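Local coordinates for protein bacteriohemerythrin (PDB 4XPX) that binds oxygen reversibly at a site of two iron atoms and may store it or deliver it to oxygen-requiring enzymes, at residues A[8-13]-A[23-28]; A[29-34]-A[104-109]; A[56-61]-A[78-83]; A[60-65]-A[71-76]. All blocks are in the same frame, centred on the assembly; numbering follows the deposited sequence.

Contacts 2, 3 and 4 join helices of one hemerythrin four-helix bundle; contact 1 fastens the short helix 7-10 to it. Contacts 3 and 4 both join helix 40-67 to helix 73-95 and lie at the di-iron site, their centres 9 Å apart. They share Ser60 and Glu61, both irons and the bridging water. They also meet through a probable hydrogen bond, His80 ND1 to Glu62 OE2 at 2.7 Å. Contacts 1 and 2 follow each other along helix 15-34, with centres 15 Å apart. Ile24 CD1 of contact 1 packs on His57 CD2 of contact 3 at 3.7 Å. Contact 2 lies away from the irons, its centre 26 Å from that of contact 4.

Contact 1. Residues A[8-13]-A[23-28]; sequences AEFGTN and TIFDMV
Phe10 and Phe25 are the residues of closest backbone approach, yet their CA atoms are 11.2 Å apart. Segment 8-13 is the end of the short helix 7-10 and the loop that follows, with Gly11 the first residue to leave helical angles. Segment 23-28 is regular helix within helix 15-34, one of the long helices of the hemerythrin four-helix bundle. The gap between the backbones is spanned by two phenylalanine side chains, each aimed at the other segment.

The two rings form a T-shaped, edge-to-face pair. Their centroids are 5.2 Å apart and their planes meet at 76°. Phe25 supplies the edge and Phe10 the face. In both residues CG stands anti to the carbonyl carbon (chi1 -59° in Phe10, -76° in Phe25), and each ring reaches out from its own backbone into the space between. The other face of the Phe10 ring is covered by CB of the preceding residue, Glu9, which lies over the ring centre 3.5 Å above the plane. Phe10 is therefore held between a methylene group and an aromatic edge.

Both rings are buried. Trp5 makes a second edge-to-face pair with Phe25. The contact thus joins the short helix 7-10 to helix 15-34, with Ile117 of helix 103-121 against both rings. Phe25 lies close to the iron ligand His21, and its side chain is about 8 Å from an iron. The edge of Phe25 enters off-centre: CZ lies 3.7 Å from Phe10 CD2, and CE2 lies 3.6 Å from Phe10 CE2.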
loop_
_atom_site.group_PDB
_atom_site.type_symbol
_atom_site.label_atom_id
_atom_site.label_comp_id
_atom_site.label_asym_id
_atom_site.label_seq_id
_atom_site.Cartn_x
_atom_site.Cartn_y
_atom_site.Cartn_z
ATOM N N ALA A 8 2.325 17.739 2.231
ATOM C CA ALA A 8 1.158 18.230 2.913
ATOM C C ALA A 8 0.100 17.151 3.128
ATOM O O ALA A 8 -0.564 17.013 4.162
ATOM C CB ALA A 8 0.494 19.413 2.176
ATOM N N GLU A 9 -0.129 16.345 2.062
ATOM C CA GLU A 9 -1.172 15.317 2.192
ATOM C C GLU A 9 -0.696 14.120 3.022
ATOM O O GLU A 9 -1.461 13.579 3.778
ATOM C CB GLU A 9 -1.566 14.826 0.802
ATOM C CG GLU A 9 -2.337 15.770 -0.095
ATOM C CD GLU A 9 -2.192 15.263 -1.717
ATOM O OE1 GLU A 9 -1.222 15.516 -2.398
ATOM O OE2 GLU A 9 -3.132 14.600 -1.962
ATOM N N PHE A 10 0.592 13.725 2.784
ATOM C CA PHE A 10 0.986 12.385 3.159
ATOM C C PHE A 10 2.216 12.329 3.985
ATOM O O PHE A 10 2.595 11.218 4.470
ATOM C CB PHE A 10 1.182 11.491 1.931
ATOM C CG PHE A 10 -0.060 11.377 1.079
ATOM C CD1 PHE A 10 -1.243 10.944 1.632
ATOM C CD2 PHE A 10 -0.038 11.722 -0.246
ATOM C CE1 PHE A 10 -2.376 10.892 0.869
ATOM C CE2 PHE A 10 -1.210 11.741 -1.009
ATOM C CZ PHE A 10 -2.375 11.288 -0.422
ATOM N N GLY A 11 2.931 13.429 4.224
ATOM C CA GLY A 11 4.167 13.343 4.976
ATOM C C GLY A 11 3.984 12.885 6.379
ATOM O O GLY A 11 3.151 13.436 7.078
ATOM N N THR A 12 4.770 11.926 6.820
ATOM C CA THR A 12 4.713 11.335 8.138
ATOM C C THR A 12 5.746 11.847 9.073
ATOM O O THR A 12 5.687 11.522 10.281
ATOM C CB THR A 12 4.835 9.812 8.090
ATOM O OG1 THR A 12 6.146 9.472 7.653
ATOM C CG2 THR A 12 3.748 9.163 7.259
ATOM N N ASN A 13 6.690 12.512 8.647
ATOM C CA ASN A 13 7.918 12.946 9.310
ATOM C C ASN A 13 8.811 11.779 9.640
ATOM O O ASN A 13 9.767 11.956 10.467
ATOM C CB ASN A 13 7.595 13.741 10.576
ATOM C CG ASN A 13 8.806 14.457 11.139
ATOM O OD1 ASN A 13 9.705 14.859 10.400
ATOM N ND2 ASN A 13 8.839 14.620 12.457
ATOM N N THR A 23 7.394 4.912 -3.304
ATOM C CA THR A 23 7.501 3.757 -4.183
ATOM C C THR A 23 6.159 3.103 -4.417
ATOM O O THR A 23 5.834 2.748 -5.582
ATOM C CB THR A 23 8.475 2.732 -3.567
ATOM O OG1 THR A 23 9.798 3.274 -3.535
ATOM C CG2 THR A 23 8.479 1.417 -4.329
ATOM N N ILE A 24 5.339 2.925 -3.383
ATOM C CA ILE A 24 4.012 2.361 -3.559
ATOM C C ILE A 24 3.233 3.170 -4.590
ATOM O O ILE A 24 2.573 2.594 -5.475
ATOM C CB ILE A 24 3.296 2.233 -2.224
ATOM C CG1 ILE A 24 3.937 1.171 -1.344
ATOM C CG2 ILE A 24 1.830 1.930 -2.437
ATOM C CD1 ILE A 24 3.537 1.192 0.106
ATOM N N PHE A 25 3.239 4.464 -4.437
ATOM C CA PHE A 25 2.448 5.315 -5.359
ATOM C C PHE A 25 2.933 5.083 -6.791
ATOM O O PHE A 25 2.121 4.984 -7.733
ATOM C CB PHE A 25 2.550 6.796 -5.029
ATOM C CG PHE A 25 1.755 7.288 -3.842
ATOM C CD1 PHE A 25 1.472 6.505 -2.702
ATOM C CD2 PHE A 25 1.258 8.562 -3.867
ATOM C CE1 PHE A 25 0.782 7.064 -1.637
ATOM C CE2 PHE A 25 0.525 9.100 -2.809
ATOM C CZ PHE A 25 0.314 8.369 -1.668
ATOM N N ASP A 26 4.243 5.027 -6.995
ATOM C CA ASP A 26 4.775 4.798 -8.357
ATOM C C ASP A 26 4.335 3.450 -8.875
ATOM O O ASP A 26 3.997 3.298 -10.091
ATOM C CB ASP A 26 6.283 4.920 -8.329
ATOM C CG ASP A 26 6.818 6.311 -8.268
ATOM O OD1 ASP A 26 6.072 7.310 -8.497
ATOM O OD2 ASP A 26 8.093 6.514 -7.990
ATOM N N MET A 27 4.357 2.423 -8.033
ATOM C CA MET A 27 4.000 1.079 -8.490
ATOM C C MET A 27 2.500 0.977 -8.745
ATOM O O MET A 27 2.085 0.250 -9.705
ATOM C CB MET A 27 4.485 0.042 -7.440
ATOM C CG MET A 27 5.988 0.014 -7.322
ATOM S SD MET A 27 6.581 -1.266 -6.186
ATOM C CE MET A 27 6.524 -2.724 -7.274
ATOM N N VAL A 28 1.654 1.630 -7.942
ATOM C CA VAL A 28 0.209 1.732 -8.234
ATOM C C VAL A 28 0.021 2.425 -9.568
ATOM O O VAL A 28 -0.833 1.997 -10.387
ATOM C CB VAL A 28 -0.529 2.451 -7.129
ATOM C CG1 VAL A 28 -1.958 2.759 -7.522
ATOM C CG2 VAL A 28 -0.524 1.647 -5.823
#

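Contact 2. Residues A[29-34]-A[104-109]; sequences NKLHDT and DTTRFV
His32 has CG anti to its own backbone N (chi1 -178°), which carries the imidazole over to Thr106. The chi1 of 46° in Thr106 sets OG1 between the backbone N and the carbonyl carbon and turns the hydroxyl to the ring. ND1 of His32 and OG1 of Thr106 form a hydrogen bond of 2.8 Å. It is nearly straight, and either atom could be the donor. The hydroxyl meets the ring at its edge, in the imidazole plane.

The methyl group of Thr106 serves a different partner. CG2 packs against Leu31, 3.6 Å from CG and 3.7 Å from CD2. One threonine thus gives a polar branch to His32 and an apolar branch to Leu31.

Arg107 stands at the margin, its NH1 4.2 Å from CE1 of His32. Its NH2 makes a salt bridge of 2.9 Å to OD1 of Asp104, one turn earlier. OD1 lies near the guanidinium plane; the carboxylate probably offsets part of the arginine's charge beside the histidine.

The axes of segments 29-34 and 104-109 approach to 9.2 Å and run nearly antiparallel, at 158°. This is the pairing of the first and last long helices, 15-34 and 103-121, in the hemerythrin four-helix bundle.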
loop_
_atom_site.group_PDB
_atom_site.type_symbol
_atom_site.label_atom_id
_atom_site.label_comp_id
_atom_site.label_asym_id
_atom_site.label_seq_id
_atom_site.Cartn_x
_atom_site.Cartn_y
_atom_site.Cartn_z
ATOM N N ASN A 29 0.734 3.504 -9.804
ATOM C CA ASN A 29 0.546 4.238 -11.056
ATOM C C ASN A 29 0.860 3.386 -12.244
ATOM O O ASN A 29 0.137 3.456 -13.274
ATOM C CB ASN A 29 1.438 5.495 -11.041
ATOM C CG ASN A 29 0.860 6.573 -10.144
ATOM O OD1 ASN A 29 -0.292 6.503 -9.743
ATOM N ND2 ASN A 29 1.654 7.589 -9.810
ATOM N N LYS A 30 1.921 2.583 -12.175
ATOM C CA LYS A 30 2.243 1.673 -13.257
ATOM C C LYS A 30 1.145 0.672 -13.438
ATOM O O LYS A 30 0.727 0.403 -14.623
ATOM C CB LYS A 30 3.564 0.991 -13.041
ATOM C CG LYS A 30 4.760 1.836 -13.196
ATOM C CD LYS A 30 6.015 1.083 -12.874
ATOM C CE LYS A 30 7.340 1.879 -13.008
ATOM N NZ LYS A 30 7.325 2.718 -14.220
ATOM N N LEU A 31 0.663 0.078 -12.386
ATOM C CA LEU A 31 -0.407 -0.900 -12.511
ATOM C C LEU A 31 -1.650 -0.263 -13.078
ATOM O O LEU A 31 -2.346 -0.898 -13.946
ATOM C CB LEU A 31 -0.732 -1.506 -11.135
ATOM C CG LEU A 31 -1.798 -2.630 -11.157
ATOM C CD1 LEU A 31 -1.479 -3.779 -12.062
ATOM C CD2 LEU A 31 -2.037 -3.118 -9.724
ATOM N N HIS A 32 -1.924 0.918 -12.753
ATOM C CA HIS A 32 -3.163 1.621 -13.152
ATOM C C HIS A 32 -3.248 1.793 -14.636
ATOM O O HIS A 32 -4.316 1.595 -15.241
ATOM C CB HIS A 32 -3.248 2.985 -12.461
ATOM C CG HIS A 32 -4.499 3.744 -12.774
ATOM N ND1 HIS A 32 -5.755 3.279 -12.446
ATOM C CD2 HIS A 32 -4.688 4.937 -13.384
ATOM C CE1 HIS A 32 -6.663 4.152 -12.843
ATOM N NE2 HIS A 32 -6.043 5.169 -13.414
ATOM N N ASP A 33 -2.002 2.176 -15.188
ATOM C CA ASP A 33 -1.851 2.328 -16.635
ATOM C C ASP A 33 -1.995 1.015 -17.325
ATOM O O ASP A 33 -2.735 0.876 -18.353
ATOM C CB ASP A 33 -0.528 3.036 -16.912
ATOM C CG ASP A 33 -0.539 4.501 -16.567
ATOM O OD1 ASP A 33 -1.585 5.145 -16.333
ATOM O OD2 ASP A 33 0.606 4.989 -16.550
ATOM N N THR A 34 -1.366 0.012 -16.862
ATOM C CA THR A 34 -1.441 -1.310 -17.479
ATOM C C THR A 34 -2.824 -1.893 -17.378
ATOM O O THR A 34 -3.291 -2.697 -18.295
ATOM C CB THR A 34 -0.334 -2.154 -16.869
ATOM O OG1 THR A 34 0.947 -1.472 -16.968
ATOM C CG2 THR A 34 -0.271 -3.500 -17.541
ATOM N N ASP A 104 -10.726 -0.163 -11.470
ATOM C CA ASP A 104 -11.350 -0.117 -10.147
ATOM C C ASP A 104 -10.490 -0.771 -9.105
ATOM O O ASP A 104 -10.540 -0.363 -7.918
ATOM C CB ASP A 104 -12.697 -0.833 -10.164
ATOM C CG ASP A 104 -13.751 -0.098 -10.896
ATOM O OD1 ASP A 104 -13.521 0.825 -11.636
ATOM O OD2 ASP A 104 -14.931 -0.455 -10.605
ATOM N N THR A 105 -9.657 -1.743 -9.483
ATOM C CA THR A 105 -8.774 -2.347 -8.528
ATOM C C THR A 105 -7.762 -1.330 -8.026
ATOM O O THR A 105 -7.504 -1.182 -6.807
ATOM C CB THR A 105 -7.975 -3.519 -9.185
ATOM O OG1 THR A 105 -8.855 -4.314 -9.998
ATOM C CG2 THR A 105 -7.241 -4.292 -8.106
ATOM N N THR A 106 -7.132 -0.598 -8.975
ATOM C CA THR A 106 -6.143 0.425 -8.586
ATOM C C THR A 106 -6.781 1.591 -7.909
ATOM O O THR A 106 -6.167 2.119 -6.943
ATOM C CB THR A 106 -5.324 0.811 -9.799
ATOM O OG1 THR A 106 -6.178 1.020 -10.889
ATOM C CG2 THR A 106 -4.302 -0.257 -10.124
ATOM N N ARG A 107 -7.999 2.011 -8.285
ATOM C CA ARG A 107 -8.651 3.063 -7.484
ATOM C C ARG A 107 -8.975 2.601 -6.095
ATOM O O ARG A 107 -8.924 3.441 -5.154
ATOM C CB ARG A 107 -9.881 3.605 -8.183
ATOM C CG ARG A 107 -9.608 4.575 -9.293
ATOM C CD ARG A 107 -10.864 5.225 -9.814
ATOM N NE ARG A 107 -11.659 4.273 -10.566
ATOM C CZ ARG A 107 -11.528 4.183 -11.952
ATOM N NH1 ARG A 107 -10.800 4.930 -12.602
ATOM N NH2 ARG A 107 -12.219 3.241 -12.565
ATOM N N PHE A 108 -9.269 1.335 -5.854
ATOM C CA PHE A 108 -9.490 0.856 -4.493
ATOM C C PHE A 108 -8.208 0.986 -3.700
ATOM O O PHE A 108 -8.211 1.458 -2.544
ATOM C CB PHE A 108 -10.016 -0.582 -4.491
ATOM C CG PHE A 108 -9.935 -1.179 -3.108
ATOM C CD1 PHE A 108 -10.837 -0.746 -2.106
ATOM C CD2 PHE A 108 -8.901 -2.003 -2.752
ATOM C CE1 PHE A 108 -10.641 -1.209 -0.771
ATOM C CE2 PHE A 108 -8.773 -2.480 -1.457
ATOM C CZ PHE A 108 -9.645 -2.053 -0.478
ATOM N N VAL A 109 -7.081 0.507 -4.246
ATOM C CA VAL A 109 -5.816 0.614 -3.550
ATOM C C VAL A 109 -5.508 2.097 -3.256
ATOM O O VAL A 109 -5.088 2.425 -2.134
ATOM C CB VAL A 109 -4.687 -0.105 -4.320
ATOM C CG1 VAL A 109 -3.352 0.121 -3.634
ATOM C CG2 VAL A 109 -4.972 -1.573 -4.417
#

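Contact 3. Residues A[56-61]-A[78-83]. With FE2 (Fe (II) ion), chain C; FE2 (Fe (II) ion), chain B.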
loop_
_atom_site.group_PDB
_atom_site.type_symbol
_atom_site.label_atom_id
_atom_site.label_comp_id
_atom_site.label_asym_id
_atom_site.label_seq_id
_atom_site.Cartn_x
_atom_site.Cartn_y
_atom_site.Cartn_z
ATOM N N MET A 56 5.949 -5.786 2.385
ATOM C CA MET A 56 7.217 -5.449 2.977
ATOM C C MET A 56 7.162 -4.115 3.694
ATOM O O MET A 56 7.705 -3.966 4.834
ATOM C CB MET A 56 8.286 -5.442 1.886
ATOM C CG MET A 56 9.672 -5.197 2.387
ATOM S SD MET A 56 9.986 -3.448 2.662
ATOM C CE MET A 56 9.761 -2.724 1.061
ATOM N N HIS A 57 6.481 -3.123 3.119
ATOM C CA HIS A 57 6.294 -1.839 3.748
ATOM C C HIS A 57 5.563 -2.015 5.094
ATOM O O HIS A 57 5.943 -1.393 6.131
ATOM C CB HIS A 57 5.505 -0.938 2.815
ATOM C CG HIS A 57 5.000 0.310 3.501
ATOM N ND1 HIS A 57 5.825 1.223 4.116
ATOM C CD2 HIS A 57 3.737 0.751 3.731
ATOM C CE1 HIS A 57 5.060 2.174 4.680
ATOM N NE2 HIS A 57 3.787 1.908 4.469
ATOM N N PHE A 58 4.492 -2.775 5.094
ATOM C CA PHE A 58 3.748 -2.998 6.336
ATOM C C PHE A 58 4.644 -3.609 7.371
ATOM O O PHE A 58 4.585 -3.216 8.573
ATOM C CB PHE A 58 2.531 -3.882 6.080
ATOM C CG PHE A 58 1.427 -3.207 5.250
ATOM C CD1 PHE A 58 0.393 -4.025 4.799
ATOM C CD2 PHE A 58 1.388 -1.862 5.001
ATOM C CE1 PHE A 58 -0.671 -3.483 4.094
ATOM C CE2 PHE A 58 0.308 -1.378 4.286
ATOM C CZ PHE A 58 -0.715 -2.142 3.865
ATOM N N LYS A 59 5.445 -4.582 7.019
ATOM C CA LYS A 59 6.380 -5.217 7.963
ATOM C C LYS A 59 7.344 -4.193 8.480
ATOM O O LYS A 59 7.736 -4.254 9.678
ATOM C CB LYS A 59 7.059 -6.391 7.302
ATOM C CG LYS A 59 6.220 -7.581 7.090
ATOM C CD LYS A 59 7.076 -8.643 6.363
ATOM C CE LYS A 59 6.278 -9.876 6.050
ATOM N NZ LYS A 59 7.318 -10.646 5.264
ATOM N N SER A 60 7.812 -3.303 7.637
ATOM C CA SER A 60 8.751 -2.294 8.077
ATOM C C SER A 60 8.146 -1.371 9.104
ATOM O O SER A 60 8.765 -1.090 10.179
ATOM C CB SER A 60 9.216 -1.466 6.893
ATOM O OG SER A 60 9.866 -2.205 5.857
ATOM N N GLU A 61 6.944 -0.871 8.839
ATOM C CA GLU A 61 6.260 -0.020 9.798
ATOM C C GLU A 61 5.998 -0.825 11.091
ATOM O O GLU A 61 6.177 -0.259 12.219
ATOM C CB GLU A 61 4.888 0.441 9.287
ATOM C CG GLU A 61 4.959 1.509 8.203
ATOM C CD GLU A 61 3.573 2.044 7.863
ATOM O OE1 GLU A 61 2.599 1.496 8.343
ATOM O OE2 GLU A 61 3.543 3.068 7.092
ATOM N N ALA A 78 -3.704 -4.311 12.582
ATOM C CA ALA A 78 -4.991 -4.896 12.130
ATOM C C ALA A 78 -5.459 -4.297 10.846
ATOM O O ALA A 78 -6.015 -5.003 9.980
ATOM C CB ALA A 78 -6.007 -4.799 13.239
ATOM N N GLU A 79 -5.292 -2.986 10.657
ATOM C CA GLU A 79 -5.645 -2.356 9.379
ATOM C C GLU A 79 -4.829 -2.922 8.241
ATOM O O GLU A 79 -5.340 -3.256 7.163
ATOM C CB GLU A 79 -5.518 -0.848 9.416
ATOM C CG GLU A 79 -6.300 -0.142 10.514
ATOM C CD GLU A 79 -7.786 -0.357 10.576
ATOM O OE1 GLU A 79 -8.382 -0.797 9.570
ATOM O OE2 GLU A 79 -8.419 -0.116 11.707
ATOM N N HIS A 80 -3.533 -3.030 8.452
ATOM C CA HIS A 80 -2.631 -3.654 7.434
ATOM C C HIS A 80 -3.100 -5.041 7.104
ATOM O O HIS A 80 -3.198 -5.421 5.901
ATOM C CB HIS A 80 -1.214 -3.759 7.944
ATOM C CG HIS A 80 -0.511 -2.459 8.107
ATOM N ND1 HIS A 80 0.736 -2.411 8.684
ATOM C CD2 HIS A 80 -0.766 -1.180 7.731
ATOM C CE1 HIS A 80 1.163 -1.146 8.649
ATOM N NE2 HIS A 80 0.268 -0.374 8.039
ATOM N N ASP A 81 -3.380 -5.863 8.135
ATOM C CA ASP A 81 -3.667 -7.285 7.899
ATOM C C ASP A 81 -4.972 -7.431 7.135
ATOM O O ASP A 81 -5.035 -8.368 6.258
ATOM C CB ASP A 81 -3.676 -8.020 9.195
ATOM C CG ASP A 81 -2.259 -8.205 9.812
ATOM O OD1 ASP A 81 -1.250 -8.095 9.143
ATOM O OD2 ASP A 81 -2.187 -8.546 10.988
ATOM N N LYS A 82 -5.930 -6.567 7.316
ATOM C CA LYS A 82 -7.163 -6.711 6.510
ATOM C C LYS A 82 -6.837 -6.399 5.038
ATOM O O LYS A 82 -7.364 -7.118 4.163
ATOM C CB LYS A 82 -8.241 -5.776 7.037
ATOM C CG LYS A 82 -8.988 -6.206 8.272
ATOM C CD LYS A 82 -9.824 -7.397 8.048
ATOM C CE LYS A 82 -10.622 -7.708 9.414
ATOM N NZ LYS A 82 -11.405 -8.973 9.106
ATOM N N LEU A 83 -6.010 -5.400 4.747
ATOM C CA LEU A 83 -5.639 -5.137 3.373
ATOM C C LEU A 83 -4.871 -6.281 2.778
ATOM O O LEU A 83 -5.126 -6.663 1.581
ATOM C CB LEU A 83 -4.909 -3.827 3.219
ATOM C CG LEU A 83 -4.635 -3.500 1.745
ATOM C CD1 LEU A 83 -5.866 -3.189 0.932
ATOM C CD2 LEU A 83 -3.633 -2.434 1.555
HETATM FE FE FE2 C . 2.252 3.174 5.286
HETATM FE FE FE2 B . 0.497 1.799 7.926
HETATM O O HOH W 1 0.960 1.728 5.700
HETATM O O HOH W 2 0.710 2.820 3.330
#
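A metal ligand is stacked flat on a phenylalanine here. The imidazole of His80 lies almost parallel to the ring of Phe58, with planes at 5° and centroids 3.9 Å apart, in an offset stack. Phe58 CD2 sits over the centre of the imidazole, while CB of His80 lies over the phenyl face in a CH-pi contact. Leu83 CD2 meets the Phe58 ring at its edge, 3.7 Å from CZ.

His80 NE2 binds one iron at 2.2 Å. Glu61 bridges the pair: OE1 binds the same iron at 2.2 Å, and OE2 binds the second, also at 2.2 Å. OE1 approaches the His80 ring at its edge. OE1 of Glu61 and NE2 of His80 are close because both bind the same iron; they are not hydrogen-bonded. His57 NE2 binds the second iron at 2.1 Å, and a water spans both metals.

Second-shell residues hold these ligands. Glu62 hydrogen-bonds to ND1 of His80, Gln20 to ND1 of His57, and Tyr124 to OE2 of Glu61. The face of His80 is thus fixed by Phe58 and its rim by iron and Glu62. With an alanine in place of Phe58, that face of His80 would probably lose its stacking partner and a gap would open beside Leu83.

His21, His76, His116 and Asp121 complete the di-iron site of the hemerythrin family. Segments 56-61 and 78-83, on helices 40-67 and 73-95, run nearly antiparallel, at 167°. Helix 15-34 lies against His57 through Ile24, and helix 103-121 covers Leu83 with Phe108 and Trp112.

Contact 4. Residues A[60-65]-A[71-76]; sequences SEETEM and ADFAAH. With FE2 (Fe (II) ion), chain B; FE2 (Fe (II) ion), chain C.
Met65 lays the end of its side chain over one face of the His76 imidazole. The methyl CE sits above the ring centre, 3.6 Å from the centroid and only 10° off the normal, in a CH-pi contact. SD lies over the same face in a Met-aromatic contact, 3.4 Å from ND1. A bend at chi3 (-76°) brings the methyl back above the ring.

The edge of His76 is turned to the metal, and NE2 binds one iron at 2.2 Å. Glu61 OE1 is a ligand of the same iron, its carboxylate plane nearly perpendicular to the imidazole, at 89°. Both belong to the di-iron site inside the hemerythrin four-helix bundle; the contact runs from that site toward the turn between helices 40-67 and 73-95. A serine in place of Met65 would probably take the sulfur and methyl cover from this face of His76 and leave the ring less firmly held at its iron.

Phe73 packs nearer the turn. With CG anti to the backbone N, its ring reaches across to helix 40-67. CD1 lies 3.8 Å from Met65 CB, and CE1 lies 3.9 Å from Glu62 CB, which meets the ring at its edge. The same CE1 of Phe73 is 3.6 Å from the backbone O of Glu62.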
loop_
_atom_site.group_PDB
_atom_site.type_symbol
_atom_site.label_atom_id
_atom_site.label_comp_id
_atom_site.label_asym_id
_atom_site.label_seq_id
_atom_site.Cartn_x
_atom_site.Cartn_y
_atom_site.Cartn_z
ATOM N N SER A 60 7.812 -3.303 7.637
ATOM C CA SER A 60 8.751 -2.294 8.077
ATOM C C SER A 60 8.146 -1.371 9.104
ATOM O O SER A 60 8.765 -1.090 10.179
ATOM C CB SER A 60 9.216 -1.466 6.893
ATOM O OG SER A 60 9.866 -2.205 5.857
ATOM N N GLU A 61 6.944 -0.871 8.839
ATOM C CA GLU A 61 6.260 -0.020 9.798
ATOM C C GLU A 61 5.998 -0.825 11.091
ATOM O O GLU A 61 6.177 -0.259 12.219
ATOM C CB GLU A 61 4.888 0.441 9.287
ATOM C CG GLU A 61 4.959 1.509 8.203
ATOM C CD GLU A 61 3.573 2.044 7.863
ATOM O OE1 GLU A 61 2.599 1.496 8.343
ATOM O OE2 GLU A 61 3.543 3.068 7.092
ATOM N N GLU A 62 5.550 -2.037 10.987
ATOM C CA GLU A 62 5.175 -2.812 12.192
ATOM C C GLU A 62 6.375 -3.074 13.038
ATOM O O GLU A 62 6.270 -2.997 14.299
ATOM C CB GLU A 62 4.504 -4.116 11.775
ATOM C CG GLU A 62 3.122 -3.878 11.213
ATOM C CD GLU A 62 2.565 -5.032 10.407
ATOM O OE1 GLU A 62 3.014 -6.223 10.631
ATOM O OE2 GLU A 62 1.622 -4.850 9.585
ATOM N N THR A 63 7.507 -3.416 12.472
ATOM C CA THR A 63 8.701 -3.677 13.263
ATOM C C THR A 63 9.076 -2.447 14.010
ATOM O O THR A 63 9.413 -2.533 15.262
ATOM C CB THR A 63 9.859 -4.146 12.361
ATOM O OG1 THR A 63 9.507 -5.368 11.693
ATOM C CG2 THR A 63 11.128 -4.344 13.146
ATOM N N GLU A 64 9.065 -1.294 13.402
ATOM C CA GLU A 64 9.431 -0.076 14.082
ATOM C C GLU A 64 8.428 0.301 15.140
ATOM O O GLU A 64 8.830 0.684 16.275
ATOM C CB GLU A 64 9.614 1.026 13.057
ATOM C CG GLU A 64 10.795 0.925 12.138
ATOM C CD GLU A 64 12.106 0.658 12.801
ATOM O OE1 GLU A 64 12.392 1.503 13.631
ATOM O OE2 GLU A 64 12.796 -0.392 12.569
ATOM N N MET A 65 7.164 0.253 14.842
ATOM C CA MET A 65 6.155 0.539 15.831
ATOM C C MET A 65 6.277 -0.368 17.049
ATOM O O MET A 65 6.201 0.123 18.221
ATOM C CB MET A 65 4.741 0.385 15.258
ATOM C CG MET A 65 4.329 1.532 14.340
ATOM S SD MET A 65 2.578 1.412 13.811
ATOM C CE MET A 65 2.649 0.080 12.554
ATOM N N ALA A 71 1.898 3.453 20.746
ATOM C CA ALA A 71 0.674 3.256 21.451
ATOM C C ALA A 71 -0.380 2.463 20.697
ATOM O O ALA A 71 -1.114 1.709 21.273
ATOM C CB ALA A 71 0.096 4.612 21.846
ATOM N N ASP A 72 -0.481 2.695 19.395
ATOM C CA ASP A 72 -1.568 2.191 18.582
ATOM C C ASP A 72 -1.083 1.102 17.637
ATOM O O ASP A 72 -1.741 0.864 16.587
ATOM C CB ASP A 72 -2.340 3.319 17.894
ATOM C CG ASP A 72 -3.015 4.232 19.010
ATOM O OD1 ASP A 72 -3.710 3.760 19.863
ATOM O OD2 ASP A 72 -2.705 5.469 19.100
ATOM N N PHE A 73 -0.026 0.405 17.983
ATOM C CA PHE A 73 0.532 -0.636 17.097
ATOM C C PHE A 73 -0.443 -1.712 16.726
ATOM O O PHE A 73 -0.547 -2.050 15.514
ATOM C CB PHE A 73 1.734 -1.261 17.854
ATOM C CG PHE A 73 2.200 -2.550 17.245
ATOM C CD1 PHE A 73 2.596 -2.651 15.910
ATOM C CD2 PHE A 73 2.168 -3.707 17.996
ATOM C CE1 PHE A 73 2.967 -3.896 15.380
ATOM C CE2 PHE A 73 2.455 -4.959 17.438
ATOM C CZ PHE A 73 2.914 -5.022 16.072
ATOM N N ALA A 74 -1.128 -2.321 17.683
ATOM C CA ALA A 74 -1.977 -3.480 17.332
ATOM C C ALA A 74 -3.120 -3.060 16.462
ATOM O O ALA A 74 -3.430 -3.800 15.463
ATOM C CB ALA A 74 -2.476 -4.166 18.614
ATOM N N ALA A 75 -3.713 -1.936 16.696
ATOM C CA ALA A 75 -4.857 -1.485 15.819
ATOM C C ALA A 75 -4.305 -1.182 14.426
ATOM O O ALA A 75 -4.944 -1.501 13.406
ATOM C CB ALA A 75 -5.537 -0.248 16.408
ATOM N N HIS A 76 -3.145 -0.568 14.353
ATOM C CA HIS A 76 -2.566 -0.246 13.053
ATOM C C HIS A 76 -2.248 -1.497 12.297
ATOM O O HIS A 76 -2.601 -1.641 11.080
ATOM C CB HIS A 76 -1.347 0.617 13.295
ATOM C CG HIS A 76 -0.766 1.225 12.079
ATOM N ND1 HIS A 76 -0.225 2.486 12.144
ATOM C CD2 HIS A 76 -0.570 0.785 10.800
ATOM C CE1 HIS A 76 0.238 2.759 10.901
ATOM N NE2 HIS A 76 0.077 1.761 10.075
HETATM FE FE FE2 B . 0.497 1.799 7.926
HETATM FE FE FE2 C . 2.252 3.174 5.286
HETATM O O HOH W 1 0.960 1.728 5.700
HETATM O O HOH W 2 0.710 2.820 3.330
#